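Local atomic coordinates of glutathione S-transferase (Natrialba magadii ATCC 43099, PDB entry 6GZF), a protein that probably transfers glutathione or reduces glutathionyl-hydroquinones, as a Xi class member of the glutathione transferase family from a haloalkaliphilic archaeon. Residues Phe268-Pro273 with His322-Leu327; Ala242-Leu247 with Arg276-Thr281; Val122-Asp127 with Glu142-Asn147. All blocks are in the same frame, centred on the assembly; numbering follows the deposited sequence.

How the interactions relate
The chain closes interaction 3 first, within the thioredoxin-like N-terminal domain, where helix 117-124 meets strand 144-147. Interactions 1 and 2 lie on the opposite side of the chain's centre; their segments alternate along the sequence and share helix 271-279 of the helical C-terminal domain: interaction 2 sets it against helix 238-247, interaction 1 lays the C-terminal tail on its start. Their centres are about 12 Å apart and they touch, His322 NE2 coming within 3.0 Å of Asp277 OD1. Interaction 3 is about 32 Å from interaction 2 and 44 Å from interaction 1, centre to centre. One helix thus joins the domain interior to the tail, while the N-terminal domain has its own edge contact.

Interaction 1: Phe268-Pro273 with His322-Leu327; sequences FDNLWP and HSRDEL
Arg324 reaches Pro273 and Asn270 because its CG stands anti to its own carbonyl carbon (chi1 -62°) and the chain, straight at chi2, bends at chi3 (65°). The bend lays the aliphatic part alongside the proline: Arg324 CD is 3.7 Å from Pro273 CB. The guanidinium then passes over the turn before it, with Asn270 O above one face, 3.6 Å from Arg324 NH1. On the opposite face sits a methyl of its own tail, Leu327 CD1, so the flat group is sandwiched between a carbonyl and a leucine. What pins its end is backbone further off: Arg324 NH2 donates to the carbonyl oxygens of Leu225 and Arg229. His322 touches more lightly, its CB 4.2 Å from Pro273 O. Its ring works within the tail instead, ND1 accepting from Arg324 N at 3.3 Å, close to the ring plane, which helps fix the turn from which the arginine extends. Asp222 OD1 takes the N-H groups of both Asn270 and Leu271, tying the helix start to helix 204-224. Here the C-terminal tail, beyond the last helix, folds back over the first turn of helix 271-279 in the all-helical GST C-terminal domain, away from the active site.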
ATOM      1  N   PHE A 268     -13.334   9.147   5.424  1.00 23.18           N
ATOM      2  CA  PHE A 268     -14.751   8.954   5.720  1.00 23.28           C
ATOM      3  C   PHE A 268     -15.286  10.099   6.574  1.00 28.49           C
ATOM      4  O   PHE A 268     -14.623  10.555   7.507  1.00 32.59           O
ATOM      5  CB  PHE A 268     -14.983   7.615   6.424  1.00 22.13           C
ATOM      6  CG  PHE A 268     -14.962   6.430   5.500  1.00 24.63           C
ATOM      7  CD1 PHE A 268     -16.110   6.041   4.830  1.00 34.09           C
ATOM      8  CD2 PHE A 268     -13.800   5.701   5.307  1.00 24.38           C
ATOM      9  CE1 PHE A 268     -16.100   4.952   3.981  1.00 31.87           C
ATOM     10  CE2 PHE A 268     -13.784   4.610   4.457  1.00 23.05           C
ATOM     11  CZ  PHE A 268     -14.935   4.235   3.794  1.00 27.98           C
ATOM     12  N   ASP A 269     -16.492  10.556   6.249  1.00 30.34           N
ATOM     13  CA  ASP A 269     -17.103  11.688   6.937  1.00 33.56           C
ATOM     14  C   ASP A 269     -17.358  11.420   8.417  1.00 30.83           C
ATOM     15  O   ASP A 269     -17.228  12.320   9.247  1.00 29.66           O
ATOM     16  CB  ASP A 269     -18.422  12.075   6.261  1.00 30.74           C
ATOM     17  CG  ASP A 269     -18.229  12.579   4.845  1.00 38.28           C
ATOM     18  OD1 ASP A 269     -17.175  13.188   4.565  1.00 46.30           O
ATOM     19  OD2 ASP A 269     -19.134  12.369   4.010  1.00 42.49           O
ATOM     20  N   ASN A 270     -17.717  10.184   8.746  1.00 35.80           N
ATOM     21  CA  ASN A 270     -18.183   9.873  10.091  1.00 39.80           C
ATOM     22  C   ASN A 270     -17.324   8.856  10.843  1.00 30.36           C
ATOM     23  O   ASN A 270     -17.275   8.880  12.071  1.00 26.00           O
ATOM     24  CB  ASN A 270     -19.628   9.375  10.030  1.00 37.53           C
ATOM     25  CG  ASN A 270     -20.553  10.359   9.337  1.00 32.86           C
ATOM     26  OD1 ASN A 270     -21.345   9.981   8.474  1.00 34.26           O
ATOM     27  ND2 ASN A 270     -20.452  11.628   9.710  1.00 26.40           N
ATOM     28  N   LEU A 271     -16.650   7.971  10.116  1.00 28.83           N
ATOM     29  CA  LEU A 271     -15.826   6.943  10.749  1.00 22.93           C
ATOM     30  C   LEU A 271     -14.564   7.525  11.380  1.00 29.34           C
ATOM     31  O   LEU A 271     -14.110   7.057  12.424  1.00 28.83           O
ATOM     32  CB  LEU A 271     -15.446   5.859   9.738  1.00 22.21           C
ATOM     33  CG  LEU A 271     -16.569   4.944   9.250  1.00 26.88           C
ATOM     34  CD1 LEU A 271     -16.056   3.991   8.181  1.00 21.43           C
ATOM     35  CD2 LEU A 271     -17.172   4.171  10.413  1.00 25.32           C
ATOM     36  N   TRP A 272     -14.000   8.543  10.740  1.00 29.38           N
ATOM     37  CA  TRP A 272     -12.781   9.178  11.237  1.00 24.27           C
ATOM     38  C   TRP A 272     -12.996   9.989  12.523  1.00 29.69           C
ATOM     39  O   TRP A 272     -12.187   9.889  13.444  1.00 34.48           O
ATOM     40  CB  TRP A 272     -12.164  10.060  10.144  1.00 24.43           C
ATOM     41  CG  TRP A 272     -10.966  10.872  10.579  1.00 31.37           C
ATOM     42  CD1 TRP A 272     -10.755  12.199  10.340  1.00 28.23           C
ATOM     43  CD2 TRP A 272      -9.820  10.411  11.312  1.00 34.49           C
ATOM     44  NE1 TRP A 272      -9.555  12.594  10.878  1.00 27.49           N
ATOM     45  CE2 TRP A 272      -8.962  11.517  11.481  1.00 28.80           C
ATOM     46  CE3 TRP A 272      -9.436   9.174  11.843  1.00 36.68           C
ATOM     47  CZ2 TRP A 272      -7.748  11.424  12.159  1.00 23.45           C
ATOM     48  CZ3 TRP A 272      -8.230   9.086  12.516  1.00 33.73           C
ATOM     49  CH2 TRP A 272      -7.400  10.204  12.667  1.00 27.90           C
ATOM     50  N   PRO A 273     -14.074  10.799  12.599  1.00 34.96           N
ATOM     51  CA  PRO A 273     -14.319  11.428  13.903  1.00 34.70           C
ATOM     52  C   PRO A 273     -14.716  10.397  14.956  1.00 34.32           C
ATOM     53  O   PRO A 273     -14.455  10.585  16.143  1.00 37.31           O
ATOM     54  CB  PRO A 273     -15.473  12.397  13.622  1.00 33.23           C
ATOM     55  CG  PRO A 273     -15.454  12.607  12.145  1.00 32.28           C
ATOM     56  CD  PRO A 273     -14.996  11.311  11.568  1.00 32.11           C
ATOM     57  N   HIS A 322     -13.285  16.557  17.928  1.00 34.11           N
ATOM     58  CA  HIS A 322     -14.477  16.104  17.225  1.00 30.35           C
ATOM     59  C   HIS A 322     -15.695  16.849  17.758  1.00 33.09           C
ATOM     60  O   HIS A 322     -15.565  17.744  18.594  1.00 35.12           O
ATOM     61  CB  HIS A 322     -14.660  14.593  17.379  1.00 32.68           C
ATOM     62  CG  HIS A 322     -14.782  14.139  18.801  1.00 34.66           C
ATOM     63  ND1 HIS A 322     -15.948  14.265  19.525  1.00 36.55           N
ATOM     64  CD2 HIS A 322     -13.883  13.561  19.632  1.00 32.04           C
ATOM     65  CE1 HIS A 322     -15.762  13.785  20.741  1.00 37.17           C
ATOM     66  NE2 HIS A 322     -14.518  13.351  20.832  1.00 33.40           N
ATOM     67  N   SER A 323     -16.876  16.483  17.274  1.00 30.31           N
ATOM     68  CA  SER A 323     -18.111  17.114  17.723  1.00 27.02           C
ATOM     69  C   SER A 323     -19.220  16.081  17.873  1.00 39.98           C
ATOM     70  O   SER A 323     -20.403  16.403  17.772  1.00 38.56           O
ATOM     71  CB  SER A 323     -18.541  18.211  16.748  1.00 29.72           C
ATOM     72  OG  SER A 323     -17.463  19.080  16.452  1.00 44.14           O
ATOM     73  N   ARG A 324     -18.827  14.836  18.120  1.00 36.37           N
ATOM     74  CA  ARG A 324     -19.783  13.740  18.198  1.00 33.41           C
ATOM     75  C   ARG A 324     -20.351  13.582  19.604  1.00 43.36           C
ATOM     76  O   ARG A 324     -21.118  12.658  19.870  1.00 46.46           O
ATOM     77  CB  ARG A 324     -19.133  12.438  17.733  1.00 37.25           C
ATOM     78  CG  ARG A 324     -18.688  12.477  16.279  1.00 40.42           C
ATOM     79  CD  ARG A 324     -18.100  11.154  15.831  1.00 42.22           C
ATOM     80  NE  ARG A 324     -19.092  10.085  15.846  1.00 38.71           N
ATOM     81  CZ  ARG A 324     -19.934   9.833  14.848  1.00 36.69           C
ATOM     82  NH1 ARG A 324     -19.909  10.581  13.753  1.00 38.19           N
ATOM     83  NH2 ARG A 324     -20.804   8.837  14.945  1.00 32.32           N
ATOM     84  N   ASP A 325     -19.976  14.489  20.501  1.00 45.14           N
ATOM     85  CA  ASP A 325     -20.599  14.556  21.818  1.00 44.22           C
ATOM     86  C   ASP A 325     -21.970  15.212  21.693  1.00 42.41           C
ATOM     87  O   ASP A 325     -22.769  15.199  22.630  1.00 40.19           O
ATOM     88  CB  ASP A 325     -19.718  15.324  22.806  1.00 42.60           C
ATOM     89  CG  ASP A 325     -19.110  16.574  22.199  1.00 54.00           C
ATOM     90  OD1 ASP A 325     -19.554  16.986  21.108  1.00 49.61           O
ATOM     91  OD2 ASP A 325     -18.187  17.145  22.817  1.00 63.38           O
ATOM     92  N   GLU A 326     -22.231  15.780  20.519  1.00 39.30           N
ATOM     93  CA  GLU A 326     -23.522  16.377  20.206  1.00 35.70           C
ATOM     94  C   GLU A 326     -24.495  15.327  19.677  1.00 42.74           C
ATOM     95  O   GLU A 326     -25.361  15.628  18.854  1.00 38.47           O
ATOM     96  CB  GLU A 326     -23.360  17.501  19.180  1.00 41.25           C
ATOM     97  CG  GLU A 326     -22.675  18.748  19.714  1.00 49.44           C
ATOM     98  CD  GLU A 326     -22.436  19.788  18.635  1.00 61.05           C
ATOM     99  OE1 GLU A 326     -23.406  20.152  17.935  1.00 57.16           O
ATOM    100  OE2 GLU A 326     -21.281  20.239  18.486  1.00 53.71           O
ATOM    101  N   LEU A 327     -24.345  14.094  20.149  1.00 40.84           N
ATOM    102  CA  LEU A 327     -25.202  12.994  19.723  1.00 44.74           C
ATOM    103  C   LEU A 327     -25.711  12.199  20.921  1.00 44.63           C
ATOM    104  O   LEU A 327     -26.816  12.430  21.408  1.00 43.76           O
ATOM    105  CB  LEU A 327     -24.454  12.073  18.756  1.00 52.35           C
ATOM    106  CG  LEU A 327     -24.029  12.680  17.417  1.00 49.40           C
ATOM    107  CD1 LEU A 327     -23.048  11.769  16.697  1.00 42.46           C
ATOM    108  CD2 LEU A 327     -25.245  12.957  16.546  1.00 50.76           C
TER

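Interaction 2: Ala242-Leu247 with Arg276-Thr281; sequences AMFTTL and RDLYQT
Phe244 carries this contact, meeting Leu278 and Tyr279 from the middle of the segment 242-247. The walk starts at Ala242, whose methyl serves other neighbours. Met243 sends its side chain away from the second helix, while its carbonyl oxygen accepts from both Thr246 N and Leu247 N, the latter at 3.1 Å. Then comes Phe244, the residue whose CA lies nearest that of Leu278, 7.3 Å away. Its CB points toward helix 271-279, and CG, anti to the backbone N (chi1 168°), places the ring against Leu278 and Tyr279. Phe244 CB lies 3.7 Å from Leu278 CD1, and farther out along the ring Phe244 CD1 is likewise 3.7 Å from Leu278 CB. The two side chains therefore lie antiparallel and overlapping, the leucine methyl by the root of the phenylalanine and the ring by the root of the leucine. The outer ring carbon CE1 of Phe244 goes on to Tyr279, 4.0 Å from its N and 4.4 Å from its CB. No hydrogen bond links the segments; the contact is apolar and buried. Thr245 and Thr246 follow on other sides of the helix, and Leu247 comes round to face the second helix again without touching this part of it. One turn earlier on that helix, Leu275 receives both Phe244 and Leu247, and Tyr279 stacks its ring on Phe318. Helix 238-247 is thus packed among three neighbours: its Phe244 and Leu247 side lies on helix 271-279, Met243 and Thr246 lean on helix 177-192, and Ala242 and Thr245 reach helix 65-77 of the thioredoxin-like domain.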
ATOM      1  N   ALA A 242     -14.553  -3.919  18.976  1.00 20.34           N
ATOM      2  CA  ALA A 242     -14.236  -4.793  17.854  1.00 22.88           C
ATOM      3  C   ALA A 242     -13.897  -3.975  16.611  1.00 17.87           C
ATOM      4  O   ALA A 242     -12.921  -4.256  15.916  1.00 18.33           O
ATOM      5  CB  ALA A 242     -15.394  -5.735  17.571  1.00 18.82           C
ATOM      6  N   MET A 243     -14.707  -2.955  16.346  1.00 15.99           N
ATOM      7  CA  MET A 243     -14.506  -2.079  15.198  1.00 17.29           C
ATOM      8  C   MET A 243     -13.236  -1.242  15.341  1.00 17.72           C
ATOM      9  O   MET A 243     -12.494  -1.051  14.377  1.00 14.72           O
ATOM     10  CB  MET A 243     -15.717  -1.160  15.017  1.00 13.94           C
ATOM     11  CG  MET A 243     -15.638  -0.243  13.806  1.00 18.34           C
ATOM     12  SD  MET A 243     -15.806  -1.125  12.245  1.00 20.67           S
ATOM     13  CE  MET A 243     -17.440  -0.596  11.736  1.00 15.66           C
ATOM     14  N   PHE A 244     -12.996  -0.752  16.554  1.00 20.18           N
ATOM     15  CA  PHE A 244     -11.891   0.163  16.828  1.00 15.15           C
ATOM     16  C   PHE A 244     -10.515  -0.437  16.548  1.00 16.94           C
ATOM     17  O   PHE A 244      -9.656   0.222  15.965  1.00 19.83           O
ATOM     18  CB  PHE A 244     -11.957   0.637  18.283  1.00 20.41           C
ATOM     19  CG  PHE A 244     -10.717   1.343  18.752  1.00 19.86           C
ATOM     20  CD1 PHE A 244     -10.483   2.664  18.410  1.00 19.65           C
ATOM     21  CD2 PHE A 244      -9.792   0.689  19.549  1.00 14.49           C
ATOM     22  CE1 PHE A 244      -9.342   3.313  18.842  1.00 20.72           C
ATOM     23  CE2 PHE A 244      -8.651   1.333  19.985  1.00 24.15           C
ATOM     24  CZ  PHE A 244      -8.426   2.646  19.632  1.00 23.20           C
ATOM     25  N   THR A 245     -10.308  -1.682  16.964  1.00 13.66           N
ATOM     26  CA  THR A 245      -9.000  -2.318  16.835  1.00 14.81           C
ATOM     27  C   THR A 245      -8.630  -2.584  15.377  1.00 16.22           C
ATOM     28  O   THR A 245      -7.458  -2.774  15.054  1.00 17.78           O
ATOM     29  CB  THR A 245      -8.941  -3.638  17.619  1.00 18.53           C
ATOM     30  OG1 THR A 245     -10.027  -4.484  17.221  1.00 21.93           O
ATOM     31  CG2 THR A 245      -9.041  -3.370  19.112  1.00 21.73           C
ATOM     32  N   THR A 246      -9.631  -2.599  14.503  1.00 19.98           N
ATOM     33  CA  THR A 246      -9.388  -2.727  13.073  1.00 16.91           C
ATOM     34  C   THR A 246      -9.109  -1.358  12.464  1.00 19.41           C
ATOM     35  O   THR A 246      -8.109  -1.166  11.772  1.00 18.00           O
ATOM     36  CB  THR A 246     -10.580  -3.374  12.343  1.00 16.84           C
ATOM     37  OG1 THR A 246     -10.789  -4.701  12.843  1.00 14.48           O
ATOM     38  CG2 THR A 246     -10.318  -3.438  10.846  1.00 14.84           C
ATOM     39  N   LEU A 247     -10.003  -0.410  12.736  1.00 18.37           N
ATOM     40  CA  LEU A 247      -9.897   0.948  12.214  1.00 18.61           C
ATOM     41  C   LEU A 247      -8.586   1.628  12.599  1.00 22.73           C
ATOM     42  O   LEU A 247      -7.987   2.336  11.791  1.00 28.29           O
ATOM     43  CB  LEU A 247     -11.072   1.796  12.704  1.00 14.95           C
ATOM     44  CG  LEU A 247     -12.246   2.001  11.745  1.00 19.77           C
ATOM     45  CD1 LEU A 247     -12.822   0.671  11.292  1.00 18.96           C
ATOM     46  CD2 LEU A 247     -13.318   2.859  12.398  1.00 24.33           C
ATOM     47  N   ARG A 276     -11.537   8.988  16.255  1.00 29.17           N
ATOM     48  CA  ARG A 276     -10.948   9.981  17.144  1.00 27.21           C
ATOM     49  C   ARG A 276     -11.712  10.039  18.463  1.00 28.69           C
ATOM     50  O   ARG A 276     -11.126  10.267  19.519  1.00 29.80           O
ATOM     51  CB  ARG A 276     -10.924  11.361  16.481  1.00 29.36           C
ATOM     52  CG  ARG A 276      -9.742  11.578  15.549  1.00 32.79           C
ATOM     53  CD  ARG A 276      -9.759  12.968  14.927  1.00 27.06           C
ATOM     54  NE  ARG A 276     -10.755  13.088  13.866  1.00 33.30           N
ATOM     55  CZ  ARG A 276     -11.670  14.050  13.803  1.00 35.82           C
ATOM     56  NH1 ARG A 276     -11.723  14.984  14.744  1.00 33.11           N
ATOM     57  NH2 ARG A 276     -12.533  14.080  12.797  1.00 29.66           N
ATOM     58  N   ASP A 277     -13.021   9.821  18.395  1.00 30.01           N
ATOM     59  CA  ASP A 277     -13.859   9.833  19.587  1.00 28.10           C
ATOM     60  C   ASP A 277     -13.542   8.642  20.490  1.00 29.15           C
ATOM     61  O   ASP A 277     -13.628   8.741  21.713  1.00 28.53           O
ATOM     62  CB  ASP A 277     -15.339   9.826  19.199  1.00 32.69           C
ATOM     63  CG  ASP A 277     -16.251  10.134  20.371  1.00 36.66           C
ATOM     64  OD1 ASP A 277     -15.751  10.623  21.406  1.00 37.04           O
ATOM     65  OD2 ASP A 277     -17.472   9.891  20.254  1.00 35.10           O
ATOM     66  N   LEU A 278     -13.168   7.521  19.880  1.00 30.70           N
ATOM     67  CA  LEU A 278     -12.825   6.319  20.635  1.00 26.99           C
ATOM     68  C   LEU A 278     -11.412   6.399  21.202  1.00 29.71           C
ATOM     69  O   LEU A 278     -11.177   6.045  22.357  1.00 36.07           O
ATOM     70  CB  LEU A 278     -12.958   5.074  19.758  1.00 26.21           C
ATOM     71  CG  LEU A 278     -14.344   4.767  19.194  1.00 24.41           C
ATOM     72  CD1 LEU A 278     -14.326   3.447  18.442  1.00 22.07           C
ATOM     73  CD2 LEU A 278     -15.377   4.743  20.302  1.00 19.38           C
ATOM     74  N   TYR A 279     -10.478   6.862  20.376  1.00 25.77           N
ATOM     75  CA  TYR A 279      -9.079   6.996  20.770  1.00 33.73           C
ATOM     76  C   TYR A 279      -8.928   7.896  21.993  1.00 31.47           C
ATOM     77  O   TYR A 279      -8.066   7.666  22.843  1.00 29.13           O
ATOM     78  CB  TYR A 279      -8.255   7.547  19.600  1.00 30.83           C
ATOM     79  CG  TYR A 279      -6.759   7.605  19.839  1.00 33.02           C
ATOM     80  CD1 TYR A 279      -6.178   8.691  20.485  1.00 34.79           C
ATOM     81  CD2 TYR A 279      -5.926   6.584  19.398  1.00 32.46           C
ATOM     82  CE1 TYR A 279      -4.812   8.750  20.696  1.00 36.51           C
ATOM     83  CE2 TYR A 279      -4.558   6.636  19.605  1.00 30.48           C
ATOM     84  CZ  TYR A 279      -4.008   7.721  20.254  1.00 32.60           C
ATOM     85  OH  TYR A 279      -2.649   7.776  20.461  1.00 31.14           O
ATOM     86  N   GLN A 280      -9.776   8.915  22.078  1.00 28.54           N
ATOM     87  CA  GLN A 280      -9.677   9.911  23.137  1.00 26.85           C
ATOM     88  C   GLN A 280     -10.504   9.547  24.367  1.00 31.06           C
ATOM     89  O   GLN A 280     -10.488  10.269  25.364  1.00 23.44           O
ATOM     90  CB  GLN A 280     -10.101  11.281  22.607  1.00 19.24           C
ATOM     91  CG  GLN A 280      -9.211  11.794  21.484  1.00 23.83           C
ATOM     92  CD  GLN A 280      -9.791  13.005  20.786  1.00 32.73           C
ATOM     93  OE1 GLN A 280     -10.715  13.643  21.291  1.00 29.90           O
ATOM     94  NE2 GLN A 280      -9.254  13.328  19.614  1.00 29.01           N
ATOM     95  N   THR A 281     -11.227   8.433  24.296  1.00 27.59           N
ATOM     96  CA  THR A 281     -11.891   7.899  25.478  1.00 31.36           C
ATOM     97  C   THR A 281     -10.815   7.539  26.495  1.00 34.60           C
ATOM     98  O   THR A 281      -9.887   6.792  26.182  1.00 36.12           O
ATOM     99  CB  THR A 281     -12.753   6.666  25.157  1.00 29.95           C
ATOM    100  OG1 THR A 281     -13.641   6.967  24.073  1.00 30.44           O
ATOM    101  CG2 THR A 281     -13.565   6.251  26.375  1.00 22.84           C
TER

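Interaction 3: Val122-Asp127 with Glu142-Asn147; sequences VRAAPD and EDTIVN
Oddly for a charged pair, Asp143 OD2 lies closer to a carbon of Arg123 than to its nitrogens: 3.5 Å to CD, against 4.0 Å to NE in a long salt bridge. The carboxylate oxygen sits at the guanidinium edge, near its plane, yet the two flat groups are turned 58° apart. Asp143 is held more firmly by its other oxygen, OD1, which bonds to His112 NE2; the arginine adds a probably modest attraction at the surface. Beside this pair the backbones come close, Ala124 CA and Thr144 CA being 4.5 Å apart, and the small alanine allows it. Its methyl points at the strand, with Thr144 OG1 3.4 Å away. Ile145 meets the same methyl with CG1, at 3.6 Å, its chi1 of -57° setting that branch anti to the carbonyl carbon. Asp143 itself has positive phi (56°), and with Thr144 it faces Asp139 in a G1 beta bulge, where strand 136-139 turns into strand 144-147. Ile145 also packs on Val136 and Trp138. The last turn of helix 117-124 thus packs against an outermost strand of the mixed sheet, within the thioredoxin-like fold of GST N-terminal domains.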
ATOM      1  N   VAL A 122       1.948 -25.919  25.177  1.00 22.73           N
ATOM      2  CA  VAL A 122       2.375 -27.296  25.413  1.00 23.01           C
ATOM      3  C   VAL A 122       2.187 -27.705  26.873  1.00 28.11           C
ATOM      4  O   VAL A 122       1.776 -28.829  27.162  1.00 29.84           O
ATOM      5  CB  VAL A 122       3.854 -27.498  25.006  1.00 24.58           C
ATOM      6  CG1 VAL A 122       4.357 -28.867  25.440  1.00 21.14           C
ATOM      7  CG2 VAL A 122       4.018 -27.325  23.506  1.00 24.91           C
ATOM      8  N   ARG A 123       2.477 -26.790  27.792  1.00 22.31           N
ATOM      9  CA  ARG A 123       2.268 -27.061  29.210  1.00 23.39           C
ATOM     10  C   ARG A 123       0.785 -27.258  29.515  1.00 22.68           C
ATOM     11  O   ARG A 123       0.416 -28.101  30.332  1.00 27.88           O
ATOM     12  CB  ARG A 123       2.833 -25.929  30.070  1.00 29.44           C
ATOM     13  CG  ARG A 123       2.641 -26.151  31.563  1.00 37.09           C
ATOM     14  CD  ARG A 123       3.126 -24.969  32.379  1.00 35.80           C
ATOM     15  NE  ARG A 123       4.440 -25.205  32.973  1.00 41.96           N
ATOM     16  CZ  ARG A 123       5.594 -24.919  32.378  1.00 49.53           C
ATOM     17  NH1 ARG A 123       5.605 -24.382  31.167  1.00 46.12           N
ATOM     18  NH2 ARG A 123       6.739 -25.168  32.999  1.00 50.50           N
ATOM     19  N   ALA A 124      -0.060 -26.480  28.844  1.00 24.86           N
ATOM     20  CA  ALA A 124      -1.500 -26.542  29.066  1.00 24.51           C
ATOM     21  C   ALA A 124      -2.130 -27.737  28.357  1.00 28.62           C
ATOM     22  O   ALA A 124      -3.086 -28.331  28.856  1.00 32.92           O
ATOM     23  CB  ALA A 124      -2.157 -25.249  28.608  1.00 24.61           C
ATOM     24  N   ALA A 125      -1.595 -28.080  27.189  1.00 24.75           N
ATOM     25  CA  ALA A 125      -2.104 -29.208  26.416  1.00 24.67           C
ATOM     26  C   ALA A 125      -0.975 -29.888  25.644  1.00 26.35           C
ATOM     27  O   ALA A 125      -0.718 -29.551  24.489  1.00 28.77           O
ATOM     28  CB  ALA A 125      -3.199 -28.750  25.470  1.00 20.36           C
ATOM     29  N   PRO A 126      -0.306 -30.859  26.287  1.00 25.33           N
ATOM     30  CA  PRO A 126       0.890 -31.557  25.790  1.00 21.68           C
ATOM     31  C   PRO A 126       0.764 -32.173  24.393  1.00 27.08           C
ATOM     32  O   PRO A 126       1.788 -32.461  23.777  1.00 32.21           O
ATOM     33  CB  PRO A 126       1.110 -32.665  26.836  1.00 23.29           C
ATOM     34  CG  PRO A 126      -0.130 -32.690  27.681  1.00 32.52           C
ATOM     35  CD  PRO A 126      -0.676 -31.309  27.638  1.00 25.03           C
ATOM     36  N   ASP A 127      -0.455 -32.370  23.903  1.00 41.19           N
ATOM     37  CA  ASP A 127      -0.652 -33.016  22.607  1.00 34.98           C
ATOM     38  C   ASP A 127      -1.484 -32.144  21.667  1.00 32.36           C
ATOM     39  O   ASP A 127      -2.059 -32.633  20.694  1.00 37.95           O
ATOM     40  CB  ASP A 127      -1.321 -34.381  22.798  1.00 33.19           C
ATOM     41  CG  ASP A 127      -1.218 -35.263  21.567  1.00 53.26           C
ATOM     42  OD1 ASP A 127      -0.113 -35.359  20.993  1.00 51.97           O
ATOM     43  OD2 ASP A 127      -2.244 -35.857  21.171  1.00 62.25           O
ATOM     44  N   GLU A 142      -5.055 -23.537  38.201  1.00 27.27           N
ATOM     45  CA  GLU A 142      -5.067 -24.815  37.496  1.00 26.58           C
ATOM     46  C   GLU A 142      -3.872 -24.934  36.558  1.00 37.48           C
ATOM     47  O   GLU A 142      -3.616 -26.002  36.000  1.00 37.33           O
ATOM     48  CB  GLU A 142      -6.367 -24.994  36.709  1.00 28.81           C
ATOM     49  CG  GLU A 142      -7.405 -25.855  37.407  1.00 33.17           C
ATOM     50  CD  GLU A 142      -8.466 -26.374  36.454  1.00 31.47           C
ATOM     51  OE1 GLU A 142      -8.105 -26.788  35.332  1.00 26.63           O
ATOM     52  OE2 GLU A 142      -9.659 -26.367  36.828  1.00 27.55           O
ATOM     53  N   ASP A 143      -3.151 -23.827  36.391  1.00 34.47           N
ATOM     54  CA  ASP A 143      -1.953 -23.774  35.554  1.00 27.01           C
ATOM     55  C   ASP A 143      -2.244 -24.240  34.129  1.00 26.17           C
ATOM     56  O   ASP A 143      -1.648 -25.203  33.647  1.00 32.31           O
ATOM     57  CB  ASP A 143      -0.831 -24.616  36.170  1.00 33.06           C
ATOM     58  CG  ASP A 143       0.524 -24.319  35.558  1.00 39.35           C
ATOM     59  OD1 ASP A 143       0.780 -23.144  35.220  1.00 34.27           O
ATOM     60  OD2 ASP A 143       1.333 -25.260  35.417  1.00 40.40           O
ATOM     61  N   THR A 144      -3.164 -23.547  33.462  1.00 31.42           N
ATOM     62  CA  THR A 144      -3.563 -23.909  32.105  1.00 31.21           C
ATOM     63  C   THR A 144      -4.257 -22.749  31.393  1.00 27.58           C
ATOM     64  O   THR A 144      -4.546 -21.719  32.002  1.00 27.36           O
ATOM     65  CB  THR A 144      -4.504 -25.130  32.104  1.00 25.88           C
ATOM     66  OG1 THR A 144      -4.761 -25.540  30.754  1.00 36.73           O
ATOM     67  CG2 THR A 144      -5.819 -24.790  32.790  1.00 23.25           C
ATOM     68  N   ILE A 145      -4.521 -22.926  30.103  1.00 20.43           N
ATOM     69  CA  ILE A 145      -5.206 -21.908  29.314  1.00 24.29           C
ATOM     70  C   ILE A 145      -6.714 -21.961  29.527  1.00 25.33           C
ATOM     71  O   ILE A 145      -7.353 -22.973  29.238  1.00 28.50           O
ATOM     72  CB  ILE A 145      -4.919 -22.062  27.807  1.00 23.78           C
ATOM     73  CG1 ILE A 145      -3.417 -22.012  27.532  1.00 24.65           C
ATOM     74  CG2 ILE A 145      -5.641 -20.983  27.017  1.00 26.06           C
ATOM     75  CD1 ILE A 145      -3.053 -22.265  26.084  1.00 19.56           C
ATOM     76  N   VAL A 146      -7.281 -20.870  30.033  1.00 23.08           N
ATOM     77  CA  VAL A 146      -8.727 -20.779  30.196  1.00 22.45           C
ATOM     78  C   VAL A 146      -9.392 -20.535  28.846  1.00 27.11           C
ATOM     79  O   VAL A 146     -10.122 -21.388  28.341  1.00 25.91           O
ATOM     80  CB  VAL A 146      -9.131 -19.656  31.175  1.00 19.78           C
ATOM     81  CG1 VAL A 146     -10.633 -19.405  31.114  1.00 19.61           C
ATOM     82  CG2 VAL A 146      -8.709 -20.010  32.586  1.00 21.31           C
ATOM     83  N   ASN A 147      -9.126 -19.373  28.258  1.00 23.93           N
ATOM     84  CA  ASN A 147      -9.740 -19.013  26.989  1.00 19.24           C
ATOM     85  C   ASN A 147      -8.719 -18.483  25.990  1.00 24.30           C
ATOM     86  O   ASN A 147      -7.670 -17.962  26.370  1.00 23.23           O
ATOM     87  CB  ASN A 147     -10.848 -17.984  27.212  1.00 20.83           C
ATOM     88  CG  ASN A 147     -11.809 -17.902  26.043  1.00 27.09           C
ATOM     89  OD1 ASN A 147     -11.533 -17.239  25.042  1.00 24.12           O
ATOM     90  ND2 ASN A 147     -12.943 -18.583  26.161  1.00 21.15           N
TER